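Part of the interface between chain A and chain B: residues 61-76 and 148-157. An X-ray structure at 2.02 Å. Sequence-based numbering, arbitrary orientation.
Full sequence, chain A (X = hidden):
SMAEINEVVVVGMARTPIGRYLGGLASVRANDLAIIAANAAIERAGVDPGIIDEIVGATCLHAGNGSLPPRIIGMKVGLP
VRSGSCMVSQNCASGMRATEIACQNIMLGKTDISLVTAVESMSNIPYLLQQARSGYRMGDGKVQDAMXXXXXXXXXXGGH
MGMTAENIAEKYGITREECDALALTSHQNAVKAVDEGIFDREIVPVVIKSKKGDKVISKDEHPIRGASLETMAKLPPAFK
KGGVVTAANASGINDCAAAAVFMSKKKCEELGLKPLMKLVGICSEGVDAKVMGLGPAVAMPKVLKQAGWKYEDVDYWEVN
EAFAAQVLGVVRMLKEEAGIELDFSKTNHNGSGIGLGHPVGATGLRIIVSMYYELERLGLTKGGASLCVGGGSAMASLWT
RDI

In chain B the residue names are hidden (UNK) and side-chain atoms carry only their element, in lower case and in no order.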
# COMPACT_ATOMS: atom_id res chain seq x y z
N LEU A 61 -7.06 17.68 5.89
CA LEU A 61 -6.96 16.42 5.17
C LEU A 61 -8.30 15.70 5.25
O LEU A 61 -8.62 15.06 6.26
CB LEU A 61 -5.83 15.55 5.73
CG LEU A 61 -4.39 15.93 5.39
CD1 LEU A 61 -4.17 16.08 3.89
CD2 LEU A 61 -3.98 17.21 6.12
N HIS A 62 -9.09 15.80 4.19
CA HIS A 62 -10.34 15.05 4.10
C HIS A 62 -10.08 13.56 3.92
O HIS A 62 -10.87 12.74 4.39
CB HIS A 62 -11.18 15.60 2.94
CG HIS A 62 -12.20 14.64 2.41
ND1 HIS A 62 -12.42 14.48 1.06
CD2 HIS A 62 -13.08 13.82 3.03
CE1 HIS A 62 -13.38 13.59 0.87
NE2 HIS A 62 -13.79 13.17 2.06
N ALA A 63 -8.96 13.20 3.29
CA ALA A 63 -8.70 11.83 2.90
C ALA A 63 -8.95 10.86 4.05
O ALA A 63 -8.38 11.01 5.14
CB ALA A 63 -7.26 11.70 2.40
N GLY A 64 -9.80 9.86 3.80
CA GLY A 64 -10.03 8.77 4.72
C GLY A 64 -11.24 8.92 5.61
O GLY A 64 -11.61 7.95 6.28
N ASN A 65 -11.88 10.09 5.64
CA ASN A 65 -12.96 10.36 6.58
C ASN A 65 -14.35 10.23 5.97
O ASN A 65 -15.32 10.68 6.57
CB ASN A 65 -12.78 11.76 7.17
CG ASN A 65 -11.58 11.85 8.10
OD1 ASN A 65 -11.51 11.15 9.10
ND2 ASN A 65 -10.63 12.71 7.76
N GLY A 66 -14.46 9.62 4.79
CA GLY A 66 -15.76 9.37 4.20
C GLY A 66 -16.25 10.50 3.32
O GLY A 66 -15.58 11.51 3.09
N SER A 67 -17.47 10.31 2.81
CA SER A 67 -18.07 11.25 1.87
C SER A 67 -18.61 12.46 2.62
O SER A 67 -19.48 12.33 3.48
CB SER A 67 -19.19 10.56 1.09
OG SER A 67 -20.09 11.52 0.54
N LEU A 68 -18.09 13.65 2.28
CA LEU A 68 -18.47 14.91 2.89
C LEU A 68 -18.71 14.73 4.39
O LEU A 68 -19.86 14.67 4.84
CB LEU A 68 -19.71 15.49 2.21
CG LEU A 68 -19.82 17.02 2.22
CD1 LEU A 68 -18.71 17.65 1.41
CD2 LEU A 68 -21.19 17.47 1.71
N PRO A 69 -17.64 14.64 5.18
CA PRO A 69 -17.79 14.38 6.62
C PRO A 69 -18.73 15.37 7.29
O PRO A 69 -19.57 14.96 8.11
CB PRO A 69 -16.36 14.52 7.15
CG PRO A 69 -15.50 14.20 5.98
CD PRO A 69 -16.23 14.74 4.79
N PRO A 70 -18.64 16.67 6.98
CA PRO A 70 -19.54 17.62 7.64
C PRO A 70 -21.01 17.25 7.52
O PRO A 70 -21.78 17.50 8.45
CB PRO A 70 -19.23 18.95 6.93
CG PRO A 70 -17.83 18.79 6.47
CD PRO A 70 -17.71 17.35 6.06
N ARG A 71 -21.42 16.63 6.41
CA ARG A 71 -22.79 16.14 6.31
C ARG A 71 -23.03 15.00 7.29
O ARG A 71 -24.07 14.94 7.94
CB ARG A 71 -23.08 15.69 4.88
CG ARG A 71 -24.48 15.11 4.68
CD ARG A 71 -25.56 16.08 5.11
NE ARG A 71 -26.86 15.74 4.53
CZ ARG A 71 -27.91 16.55 4.51
NH1 ARG A 71 -27.85 17.77 5.02
NH2 ARG A 71 -29.04 16.12 3.96
N ILE A 72 -22.06 14.09 7.41
CA ILE A 72 -22.18 13.00 8.38
C ILE A 72 -22.23 13.56 9.79
O ILE A 72 -23.10 13.21 10.60
CB ILE A 72 -21.02 12.00 8.21
CG1 ILE A 72 -21.02 11.39 6.81
CG2 ILE A 72 -21.11 10.90 9.26
CD1 ILE A 72 -19.64 11.06 6.28
N ILE A 73 -21.29 14.45 10.12
CA ILE A 73 -21.25 15.06 11.44
C ILE A 73 -22.58 15.73 11.75
O ILE A 73 -23.15 15.57 12.84
CB ILE A 73 -20.08 16.05 11.54
CG1 ILE A 73 -18.75 15.29 11.64
CG2 ILE A 73 -20.25 16.97 12.74
CD1 ILE A 73 -17.60 15.99 10.95
N GLY A 74 -23.11 16.49 10.79
CA GLY A 74 -24.36 17.20 11.02
C GLY A 74 -25.52 16.26 11.31
O GLY A 74 -26.28 16.46 12.26
N MET A 75 -25.67 15.21 10.49
CA MET A 75 -26.80 14.31 10.66
C MET A 75 -26.72 13.55 11.98
O MET A 75 -27.76 13.27 12.60
CB MET A 75 -26.86 13.33 9.49
CG MET A 75 -27.16 13.98 8.15
SD MET A 75 -28.75 14.84 8.08
CE MET A 75 -28.30 16.47 8.69
N LYS A 76 -25.51 13.22 12.44
CA LYS A 76 -25.39 12.45 13.67
C LYS A 76 -25.68 13.30 14.90
O LYS A 76 -26.23 12.80 15.88
CB LYS A 76 -23.99 11.83 13.76
CG LYS A 76 -23.74 10.75 12.72
CD LYS A 76 -22.35 10.15 12.84
CE LYS A 76 -22.25 8.84 12.07
NZ LYS A 76 -22.23 7.65 12.97
N UNK B 148 -14.49 6.12 -4.22
CA UNK B 148 -15.68 5.48 -3.68
C UNK B 148 -15.84 5.77 -2.19
O UNK B 148 -16.86 6.31 -1.77
c UNK B 148 -15.45 3.53 -5.39
c UNK B 148 -15.37 2.01 -5.47
c UNK B 148 -16.60 4.05 -6.24
c UNK B 148 -15.61 3.97 -3.93
N UNK B 149 -14.82 5.43 -1.40
CA UNK B 149 -14.96 5.50 0.05
C UNK B 149 -15.07 6.94 0.55
O UNK B 149 -15.76 7.19 1.55
c UNK B 149 -13.78 4.80 0.73
o UNK B 149 -12.55 5.44 0.41
N UNK B 150 -14.42 7.88 -0.13
CA UNK B 150 -14.43 9.28 0.28
C UNK B 150 -15.31 10.15 -0.61
O UNK B 150 -15.29 11.38 -0.47
o UNK B 150 -10.99 9.65 1.55
c UNK B 150 -12.23 9.46 1.54
c UNK B 150 -13.00 9.83 0.29
o UNK B 150 -12.84 8.98 2.52
N UNK B 151 -16.09 9.55 -1.51
CA UNK B 151 -16.89 10.32 -2.44
C UNK B 151 -18.17 9.66 -2.89
O UNK B 151 -19.26 10.06 -2.47
N UNK B 152 -18.06 8.64 -3.75
CA UNK B 152 -19.25 8.07 -4.36
C UNK B 152 -20.05 7.21 -3.38
O UNK B 152 -21.28 7.15 -3.47
c UNK B 152 -18.87 7.24 -5.59
c UNK B 152 -18.40 8.00 -6.83
c UNK B 152 -19.32 9.16 -7.18
c UNK B 152 -18.28 7.05 -8.01
N UNK B 153 -19.38 6.54 -2.45
CA UNK B 153 -20.05 5.71 -1.46
C UNK B 153 -20.42 6.61 -0.28
O UNK B 153 -19.54 7.12 0.42
c UNK B 153 -19.18 4.53 -1.01
c UNK B 153 -18.73 3.72 -2.20
c UNK B 153 -19.95 3.65 -0.03
N UNK B 154 -21.72 6.81 -0.07
CA UNK B 154 -22.21 7.64 1.02
C UNK B 154 -22.52 6.77 2.23
O UNK B 154 -23.27 5.80 2.13
s UNK B 154 -23.97 9.71 1.74
c UNK B 154 -23.46 8.41 0.59
N UNK B 155 -21.92 7.12 3.37
CA UNK B 155 -22.18 6.36 4.59
C UNK B 155 -23.64 6.48 5.01
O UNK B 155 -24.26 5.48 5.40
c UNK B 155 -21.25 6.84 5.71
o UNK B 155 -19.26 7.91 7.35
c UNK B 155 -18.91 6.97 6.63
n UNK B 155 -17.74 6.36 6.79
c UNK B 155 -19.80 6.45 5.52
N UNK B 156 -24.20 7.68 4.93
CA UNK B 156 -25.60 7.86 5.31
C UNK B 156 -26.53 7.07 4.40
O UNK B 156 -27.55 6.54 4.86
c UNK B 156 -25.96 9.35 5.27
c UNK B 156 -25.30 11.70 5.87
c UNK B 156 -25.20 10.23 6.26
c UNK B 156 -25.71 10.02 7.68
N UNK B 157 -26.19 6.97 3.12
CA UNK B 157 -27.03 6.23 2.18
C UNK B 157 -26.82 4.72 2.27
O UNK B 157 -27.71 3.96 1.88
c UNK B 157 -26.76 6.69 0.75
O HOH W 1 -18.91 8.04 3.00
O HOH W 2 -16.77 13.72 -0.39

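Position B148 carries four carbons forked at the second, out of reach of chain A; that fork makes it Leu B148.

Position B149 has one carbon and then one oxygen, and the side chain makes no contact with chain A's stretch, so it is Ser B149. The backbone does the work: the CA of Gly A66 lies 3.4 Å from Ser B149 O in a CA-H...O contact.

At B150 a second carbon carries two oxygens. One oxygen takes a hydrogen bond from Gly A64 N at 2.6 Å, the other from Gly A66 N at 2.9 Å. A short acid with two acceptors reads as Asp B150, OD2 meeting Gly A64 and OD1 meeting Gly A66.

Position B151 has no side-chain atoms, hence Gly B151. Its O accepts a weak hydrogen bond from Ser A67 OG at 3.4 Å.

Position B152 again shows four carbons forked at the second, pointing away from chain A: Leu B152.

Position B153 has one carbon bearing two more, a beta-branched Val B153. Its O and Ser A67 N are joined by a water, which donates to Val B153 O at 2.8 Å and accepts from Ser A67 N at 2.7 Å.

At B154 a carbon is followed by a sulfur, which lies 4.4 Å from Ser A67 OG: Cys B154.

Position B155 has three carbons, the third carrying one oxygen and one nitrogen; the oxygen lies 3.3 Å from Ile A72 CD1. This unbranched amide is Gln B155.

Position B156 has four carbons forked at the second and points toward chain A, one terminal carbon lying 3.7 Å from both Arg A71 CG and Met A75 CG: Leu B156.

Position B157 is a single carbon, out of reach: Ala B157.

The contact joins a polar lock to an apolar patch. A type II turn from His A62 to Asn A65 helps present backbone NH groups to one carboxylate, and both glycines have backbone angles that call for glycine. His A62 NE2 donates to Gly A66 O at 2.6 Å, bracing the loop while the ring edge faces Asp B150 O. That same Asp B150 O accepts from a second water, which in turn accepts from Leu A68 N at 3.0 Å. Beyond the loop, the helix from Pro A69 onward brings Arg A71, Ile A72 and Met A75 to Leu B156. The rule is economical: anchor the loop through backbone NH groups, fill polar gaps with water, and let one leucine pack against the helix.

Chain B, residues 148-157: LSDGLVCQLA
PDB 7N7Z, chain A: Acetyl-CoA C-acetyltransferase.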